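Long-range contacts in STING-associated CdnE c-di-GMP synthase (Flavobacteriaceae, PDB 6WT8), which synthesises the cyclic dinucleotide c-di-GMP, probably as the signal that activates a partner STING protein in bacterial anti-phage (CBASS) defence: residues V68-V73 and R193-V198; V85-Q90 and V105-I110; Y160-S165 and N182-K187. All blocks are in the same frame, centred on the assembly; numbering follows the deposited sequence.

Interaction 1 (V68-V73 and R193-V198); sequences VAANKV and RDIDVV
Ala69 presses its single methyl into the hollow between Arg193 and Ile195, a compact example of how a helix is fitted onto a sheet by bumps and dents. Its CB lies 3.7 Å from Arg193 CB and 4.0 Å from Ile195 CG1, so one small knob is held between two alternate residues of the strand. The strand answers with a knob of its own: Ile195 pushes its branched side chain up against the turn formed by Ala69 and Ala70. There its CG1 comes within 4.0 Å of the backbone N of Ala70, while CG2, the other branch, meets Ala70 CB at 4.2 Å. One turn further on, Val73 and Val197 reach toward each other tip to tip, with Val73 CG1 and Val197 CG2 3.8 Å apart. That branch of Val73 is anti to the backbone N (chi1 178°), which carries it toward the strand. Arg193 lends only the base of its chain: the side chain bends at chi2 and chi3 and leads its guanidinium away, to a salt bridge with Asp104 and a hydrogen bond to the carbonyl oxygen of Lys101. The axes of helix 68-73 and strand 193-198 cross at -54° and approach to 8.6 Å. Val188 of the adjacent strand 184-189 and Leu107 of strand 106-112 extend the floor under Val73. The contact thus joins helix 60-81 to the sheet of the nucleotidyltransferase core, laying it over the long strand 192-204. Apolar side-chain carbons make most of the contact, with Ala70 N also meeting Ile195, so between these two segments the fit rests on complementary shape and the smallness of two alanines; polar bonds of Lys72 to Glu190 and Asn71 to Arg89 lie beside it.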
# COMPACT_ATOMS: atom_id res chain seq x y z
N VAL A 68 8.93 3.39 -14.80
CA VAL A 68 9.27 3.90 -16.14
C VAL A 68 8.20 3.50 -17.14
O VAL A 68 7.75 4.34 -17.95
CB VAL A 68 10.64 3.37 -16.59
CG1 VAL A 68 10.88 3.69 -18.11
CG2 VAL A 68 11.74 3.96 -15.75
N ALA A 69 7.75 2.24 -17.08
CA ALA A 69 6.69 1.80 -17.99
C ALA A 69 5.43 2.65 -17.80
O ALA A 69 4.80 3.09 -18.77
CB ALA A 69 6.35 0.32 -17.79
N ALA A 70 5.04 2.89 -16.55
CA ALA A 70 3.85 3.72 -16.31
C ALA A 70 4.07 5.16 -16.78
O ALA A 70 3.14 5.79 -17.33
CB ALA A 70 3.49 3.70 -14.82
N ASN A 71 5.30 5.68 -16.65
CA ASN A 71 5.57 7.02 -17.19
C ASN A 71 5.39 7.06 -18.72
O ASN A 71 4.91 8.08 -19.27
CB ASN A 71 6.99 7.47 -16.85
CG ASN A 71 7.17 7.82 -15.38
OD1 ASN A 71 6.22 8.00 -14.64
ND2 ASN A 71 8.44 7.92 -14.94
N LYS A 72 5.83 6.01 -19.42
CA LYS A 72 5.65 5.97 -20.87
C LYS A 72 4.17 5.96 -21.23
O LYS A 72 3.75 6.67 -22.17
CB LYS A 72 6.35 4.75 -21.47
CG LYS A 72 7.84 4.88 -21.31
CD LYS A 72 8.57 3.83 -22.07
CE LYS A 72 10.09 4.10 -21.98
NZ LYS A 72 10.87 3.21 -22.92
N VAL A 73 3.36 5.16 -20.52
CA VAL A 73 1.91 5.18 -20.75
C VAL A 73 1.34 6.58 -20.50
O VAL A 73 0.50 7.08 -21.29
CB VAL A 73 1.22 4.14 -19.86
CG1 VAL A 73 -0.28 4.16 -20.03
CG2 VAL A 73 1.72 2.74 -20.23
N ARG A 193 6.65 -4.40 -19.04
CA ARG A 193 5.84 -4.42 -17.82
C ARG A 193 4.39 -4.28 -18.20
O ARG A 193 4.08 -3.63 -19.19
CB ARG A 193 6.16 -3.29 -16.83
CG ARG A 193 7.65 -3.21 -16.38
CD ARG A 193 8.11 -4.38 -15.52
NE ARG A 193 7.41 -4.43 -14.22
CZ ARG A 193 7.72 -5.26 -13.22
NH1 ARG A 193 8.78 -6.03 -13.27
NH2 ARG A 193 6.92 -5.26 -12.16
N ASP A 194 3.49 -4.86 -17.38
CA ASP A 194 2.05 -4.73 -17.61
C ASP A 194 1.48 -3.72 -16.63
O ASP A 194 1.59 -3.89 -15.41
CB ASP A 194 1.34 -6.07 -17.47
CG ASP A 194 1.93 -7.13 -18.37
OD1 ASP A 194 2.28 -6.83 -19.52
OD2 ASP A 194 2.09 -8.27 -17.91
N ILE A 195 0.88 -2.65 -17.15
CA ILE A 195 0.42 -1.55 -16.31
C ILE A 195 -1.10 -1.43 -16.40
O ILE A 195 -1.65 -1.36 -17.50
CB ILE A 195 1.06 -0.23 -16.76
CG1 ILE A 195 2.59 -0.32 -16.71
CG2 ILE A 195 0.55 0.95 -15.96
CD1 ILE A 195 3.19 -0.61 -15.32
N ASP A 196 -1.77 -1.38 -15.24
CA ASP A 196 -3.20 -1.07 -15.21
C ASP A 196 -3.41 0.44 -15.17
O ASP A 196 -2.75 1.15 -14.42
CB ASP A 196 -3.87 -1.68 -13.98
CG ASP A 196 -4.31 -3.11 -14.18
OD1 ASP A 196 -5.19 -3.41 -15.05
OD2 ASP A 196 -3.75 -3.96 -13.45
N VAL A 197 -4.36 0.92 -15.99
CA VAL A 197 -4.73 2.32 -16.10
C VAL A 197 -6.12 2.48 -15.51
O VAL A 197 -7.08 1.91 -16.03
CB VAL A 197 -4.70 2.77 -17.57
CG1 VAL A 197 -5.27 4.14 -17.73
CG2 VAL A 197 -3.27 2.70 -18.12
N VAL A 198 -6.21 3.24 -14.42
CA VAL A 198 -7.44 3.48 -13.66
C VAL A 198 -7.93 4.88 -13.99
O VAL A 198 -7.13 5.81 -14.03
CB VAL A 198 -7.11 3.32 -12.17
CG1 VAL A 198 -8.32 3.52 -11.31
CG2 VAL A 198 -6.52 1.91 -11.96

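Interaction 2 (V85-Q90 and V105-I110); sequences VDFERQ and VDLVQI
Gln90 and Asp106 join side chain to side chain at one end of this antiparallel pair: Gln90 NE2 gives a hydrogen bond of 3.0 Å to the anti lone pair of Asp106 OD2, nearly in the plane of the amide. Gln90 CG stands in the crowded position between backbone N and carbonyl carbon (chi1 61°), and from there also packs on Val108 CG2 at 3.7 Å. Beside it on this face, Glu88 CG rests on Ile110 CD1, 3.8 Å away. The other face carries Phe87, Arg89, Leu107 and Gln109. Leu107 CD2 meets the edge of the Phe87 ring near its plane, 4.1 Å from Phe87 CD1, and the stem of Gln109 runs alongside the ring, its CB 3.7 Å from Phe87 CE1. Leu107 CD1 lies over one face of the Arg89 guanidinium.

Behind these side chains stands the backbone ladder, with Asp86, Glu88 and Gln90 hydrogen-bonded in both directions to Ile110, Val108 and Asp106. Glu88 O is gripped twice, by Val108 N at 2.9 Å and by Arg89 NH1 at 3.0 Å, from opposite faces of its plane. Further out, Asn71 and Glu74 of helix 60-81 hold Arg89 NH2, Lys214 pairs with Glu88, Tyr202 with Asp86, and His81 and Thr199 with the Gln109 amide. The connection between the strands carries a Gly-Ser pair, and an Asp-x-Asp pattern (Asp104, Asp106) leads into the second strand, as in the catalytic core of nucleotidyltransferases. If Asp106 binds metal as in relatives, Gln90 would be a second-shell group whose bond would probably limit how far the carboxylate can turn.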
# COMPACT_ATOMS: atom_id res chain seq x y z
N VAL A 85 -7.41 15.69 -17.17
CA VAL A 85 -7.09 14.83 -16.06
C VAL A 85 -5.77 15.23 -15.41
O VAL A 85 -4.88 15.84 -16.03
CB VAL A 85 -6.98 13.35 -16.51
CG1 VAL A 85 -8.31 12.82 -16.99
CG2 VAL A 85 -5.86 13.14 -17.56
N ASP A 86 -5.65 14.86 -14.13
CA ASP A 86 -4.37 14.72 -13.44
C ASP A 86 -3.89 13.28 -13.46
O ASP A 86 -4.69 12.34 -13.49
CB ASP A 86 -4.50 15.12 -11.98
CG ASP A 86 -4.85 16.59 -11.77
OD1 ASP A 86 -4.59 17.46 -12.64
OD2 ASP A 86 -5.33 16.89 -10.64
N PHE A 87 -2.59 13.10 -13.38
CA PHE A 87 -2.03 11.76 -13.34
C PHE A 87 -1.37 11.50 -12.01
O PHE A 87 -0.54 12.30 -11.55
CB PHE A 87 -1.01 11.55 -14.45
CG PHE A 87 -1.61 11.63 -15.84
CD1 PHE A 87 -2.30 10.51 -16.33
CD2 PHE A 87 -1.55 12.80 -16.62
CE1 PHE A 87 -2.92 10.56 -17.56
CE2 PHE A 87 -2.16 12.84 -17.85
CZ PHE A 87 -2.86 11.72 -18.30
N GLU A 88 -1.66 10.33 -11.45
CA GLU A 88 -1.06 9.90 -10.20
C GLU A 88 -0.77 8.41 -10.27
O GLU A 88 -0.85 7.78 -11.33
CB GLU A 88 -2.02 10.20 -9.03
CG GLU A 88 -2.34 11.70 -8.81
CD GLU A 88 -1.13 12.55 -8.39
OE1 GLU A 88 -0.08 12.02 -7.93
OE2 GLU A 88 -1.26 13.78 -8.53
N ARG A 89 -0.30 7.83 -9.15
CA ARG A 89 0.03 6.42 -9.09
C ARG A 89 -0.52 5.82 -7.81
O ARG A 89 -0.66 6.51 -6.80
CB ARG A 89 1.57 6.20 -9.06
CG ARG A 89 2.34 6.75 -10.28
CD ARG A 89 1.97 6.01 -11.55
NE ARG A 89 2.85 6.54 -12.60
CZ ARG A 89 2.52 7.57 -13.41
NH1 ARG A 89 1.32 8.13 -13.30
NH2 ARG A 89 3.39 8.04 -14.31
N GLN A 90 -0.80 4.52 -7.82
CA GLN A 90 -1.21 3.85 -6.58
C GLN A 90 -0.64 2.46 -6.57
O GLN A 90 -0.13 1.94 -7.57
CB GLN A 90 -2.72 3.76 -6.40
CG GLN A 90 -3.46 2.95 -7.52
CD GLN A 90 -4.93 2.77 -7.28
OE1 GLN A 90 -5.56 3.52 -6.53
NE2 GLN A 90 -5.49 1.73 -7.90
N VAL A 105 3.20 -0.61 -10.19
CA VAL A 105 2.38 0.60 -9.91
C VAL A 105 1.18 0.59 -10.85
O VAL A 105 1.27 0.16 -12.01
CB VAL A 105 3.14 1.93 -10.06
CG1 VAL A 105 4.33 2.05 -9.08
CG2 VAL A 105 3.67 2.15 -11.50
N ASP A 106 0.04 1.09 -10.36
CA ASP A 106 -1.06 1.42 -11.28
C ASP A 106 -0.98 2.89 -11.65
O ASP A 106 -0.65 3.75 -10.80
CB ASP A 106 -2.45 1.27 -10.62
CG ASP A 106 -2.82 -0.10 -10.20
OD1 ASP A 106 -2.33 -1.09 -10.75
OD2 ASP A 106 -3.71 -0.20 -9.31
N LEU A 107 -1.30 3.21 -12.91
CA LEU A 107 -1.44 4.60 -13.30
C LEU A 107 -2.88 5.05 -13.06
O LEU A 107 -3.83 4.35 -13.46
CB LEU A 107 -1.09 4.74 -14.79
CG LEU A 107 -1.21 6.19 -15.36
CD1 LEU A 107 -0.26 6.33 -16.52
CD2 LEU A 107 -2.65 6.47 -15.86
N VAL A 108 -3.07 6.19 -12.39
CA VAL A 108 -4.41 6.72 -12.13
C VAL A 108 -4.55 8.01 -12.89
O VAL A 108 -3.73 8.94 -12.73
CB VAL A 108 -4.62 6.96 -10.62
CG1 VAL A 108 -6.09 7.26 -10.36
CG2 VAL A 108 -4.24 5.73 -9.84
N GLN A 109 -5.61 8.14 -13.69
CA GLN A 109 -5.92 9.41 -14.34
C GLN A 109 -7.24 9.91 -13.77
O GLN A 109 -8.20 9.14 -13.65
CB GLN A 109 -5.93 9.28 -15.85
CG GLN A 109 -6.99 8.35 -16.38
CD GLN A 109 -6.90 8.22 -17.90
OE1 GLN A 109 -6.22 8.99 -18.61
NE2 GLN A 109 -7.60 7.22 -18.41
N ILE A 110 -7.25 11.14 -13.27
CA ILE A 110 -8.34 11.65 -12.44
C ILE A 110 -8.88 12.89 -13.13
O ILE A 110 -8.15 13.88 -13.31
CB ILE A 110 -7.81 11.98 -11.03
CG1 ILE A 110 -7.02 10.80 -10.45
CG2 ILE A 110 -9.00 12.31 -10.16
CD1 ILE A 110 -6.11 11.18 -9.23

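Interaction 3 (Y160-S165 and N182-K187); sequences YVRLKS and NSIYVK
Van der Waals contact dominates where Arg162 passes Ile184, the two side chains sliding by each other in opposite directions. Ile184 CG1 covers one face of the guanidinium, offset toward its rim and 3.4 Å from Arg162 NE; Ile184 CD1 lies against the arginine stem, 3.8 Å from Arg162 CD. The same methyl touches Ser165 CB at 3.7 Å, so the tip of Ile184 is received between residues three positions apart on the helix. Arg162 leaves the helix with CG anti to the backbone N (chi1 168°) and then bends at chi2, which turns CD toward the strand.

In fold terms, helix 154-172 is here laid against strand 184-189, which sits between strands 192-204 and 176-177 and pairs with the former through Ile184 and Val197.

Polar interactions fix the groups that do the packing. Arg162 NE forms a salt bridge with Glu166 one turn along its own helix, and NH2 bonds to the carbonyl oxygen of Lys180. An alanine in place of Arg162 would probably leave Glu166 without its mate and open a gap above Ile184 CG1. Ser165 OG bonds back to Val161 O at 2.7 Å, while Ser165 N reaches that oxygen from the other face of its plane at 2.9 Å; the hydroxyl is held by this bond and by Gln109 NE2, while CB meets the isoleucine.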
# COMPACT_ATOMS: atom_id res chain seq x y z
N TYR A 160 -16.04 9.23 -21.34
CA TYR A 160 -15.24 9.75 -22.44
C TYR A 160 -13.76 9.46 -22.25
O TYR A 160 -13.09 8.98 -23.18
CB TYR A 160 -15.50 11.25 -22.54
CG TYR A 160 -14.63 11.96 -23.51
CD1 TYR A 160 -14.65 11.67 -24.87
CD2 TYR A 160 -13.78 12.97 -23.06
CE1 TYR A 160 -13.84 12.34 -25.74
CE2 TYR A 160 -12.98 13.66 -23.92
CZ TYR A 160 -13.00 13.35 -25.26
OH TYR A 160 -12.20 14.06 -26.11
N VAL A 161 -13.22 9.79 -21.06
CA VAL A 161 -11.80 9.55 -20.83
C VAL A 161 -11.49 8.05 -20.89
O VAL A 161 -10.49 7.64 -21.50
CB VAL A 161 -11.39 10.17 -19.49
CG1 VAL A 161 -10.01 9.68 -19.07
CG2 VAL A 161 -11.35 11.69 -19.62
N ARG A 162 -12.36 7.21 -20.32
CA ARG A 162 -12.13 5.76 -20.43
C ARG A 162 -12.07 5.30 -21.88
O ARG A 162 -11.16 4.56 -22.26
CB ARG A 162 -13.21 5.01 -19.66
CG ARG A 162 -13.27 3.45 -19.93
CD ARG A 162 -12.02 2.75 -19.42
NE ARG A 162 -11.98 1.37 -19.93
CZ ARG A 162 -11.97 0.24 -19.21
NH1 ARG A 162 -11.98 0.30 -17.88
NH2 ARG A 162 -11.91 -0.92 -19.83
N LEU A 163 -13.05 5.70 -22.69
CA LEU A 163 -13.08 5.21 -24.08
C LEU A 163 -11.97 5.83 -24.91
O LEU A 163 -11.36 5.13 -25.76
CB LEU A 163 -14.47 5.48 -24.72
CG LEU A 163 -15.62 4.72 -24.01
CD1 LEU A 163 -16.94 5.11 -24.65
CD2 LEU A 163 -15.42 3.22 -24.14
N LYS A 164 -11.69 7.11 -24.69
CA LYS A 164 -10.60 7.74 -25.42
C LYS A 164 -9.27 7.07 -25.09
O LYS A 164 -8.44 6.84 -25.98
CB LYS A 164 -10.58 9.22 -25.08
CG LYS A 164 -9.60 10.06 -25.89
CD LYS A 164 -9.97 11.51 -25.55
CE LYS A 164 -9.29 12.52 -26.45
NZ LYS A 164 -9.88 12.48 -27.82
N SER A 165 -9.10 6.70 -23.82
CA SER A 165 -7.88 5.98 -23.43
C SER A 165 -7.78 4.62 -24.08
O SER A 165 -6.68 4.18 -24.48
CB SER A 165 -7.89 5.83 -21.89
OG SER A 165 -7.81 7.09 -21.27
N ASN A 182 -12.80 -1.94 -14.27
CA ASN A 182 -12.24 -0.84 -13.50
C ASN A 182 -10.86 -0.42 -13.96
O ASN A 182 -10.28 0.50 -13.39
CB ASN A 182 -12.20 -1.21 -12.00
CG ASN A 182 -13.58 -1.25 -11.37
OD1 ASN A 182 -14.42 -0.36 -11.57
ND2 ASN A 182 -13.84 -2.31 -10.62
N SER A 183 -10.30 -1.05 -14.99
CA SER A 183 -9.01 -0.56 -15.51
C SER A 183 -8.84 -1.02 -16.95
O SER A 183 -9.52 -1.94 -17.42
CB SER A 183 -7.79 -1.01 -14.65
OG SER A 183 -7.68 -2.44 -14.77
N ILE A 184 -7.86 -0.42 -17.61
CA ILE A 184 -7.32 -0.86 -18.90
C ILE A 184 -5.95 -1.49 -18.65
O ILE A 184 -5.13 -0.88 -17.98
CB ILE A 184 -7.21 0.32 -19.87
CG1 ILE A 184 -8.59 0.95 -20.16
CG2 ILE A 184 -6.58 -0.16 -21.23
CD1 ILE A 184 -8.43 2.39 -20.75
N TYR A 185 -5.69 -2.67 -19.18
CA TYR A 185 -4.43 -3.35 -18.90
C TYR A 185 -3.52 -3.25 -20.13
O TYR A 185 -3.90 -3.70 -21.21
CB TYR A 185 -4.67 -4.83 -18.55
CG TYR A 185 -3.61 -5.49 -17.67
CD1 TYR A 185 -2.98 -4.77 -16.65
CD2 TYR A 185 -3.29 -6.82 -17.83
CE1 TYR A 185 -2.02 -5.38 -15.81
CE2 TYR A 185 -2.34 -7.45 -17.02
CZ TYR A 185 -1.71 -6.73 -16.01
OH TYR A 185 -0.77 -7.34 -15.19
N VAL A 186 -2.36 -2.62 -19.97
CA VAL A 186 -1.47 -2.32 -21.08
C VAL A 186 -0.20 -3.14 -20.97
O VAL A 186 0.46 -3.11 -19.92
CB VAL A 186 -1.10 -0.83 -21.10
CG1 VAL A 186 -0.23 -0.54 -22.31
CG2 VAL A 186 -2.39 -0.02 -21.10
N LYS A 187 0.19 -3.81 -22.05
CA LYS A 187 1.49 -4.48 -22.07
C LYS A 187 2.49 -3.50 -22.67
O LYS A 187 2.53 -3.31 -23.90
CB LYS A 187 1.41 -5.78 -22.84
CG LYS A 187 0.59 -6.83 -22.09
CD LYS A 187 0.77 -8.21 -22.73
CE LYS A 187 2.19 -8.72 -22.58
NZ LYS A 187 2.42 -9.14 -21.16

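All three interactions meet on one sheet, with centres 10 to 12 Å apart, and interactions 2 and 3 lie in series within the loop that interaction 1 closes. Strand 193-198 is the hub: Val198 N bonds to Leu107 O of interaction 2 at 2.8 Å, and Val197 N to Ile184 O of interaction 3 at 2.8 Å. Interactions 2 and 3 join directly where Gln109 NE2 meets Ser165 OG at 2.9 Å. Asp196 CB lies 3.6 Å from Asp106 OD1, and Asp196 OD1 bonds to Ser183 OG at 2.7 Å. With Asp104 nearby, this acidic cluster is consistent with the metal-binding site of a nucleotidyltransferase, although Lys180 pairs with Asp196 and Arg193 with Asp104.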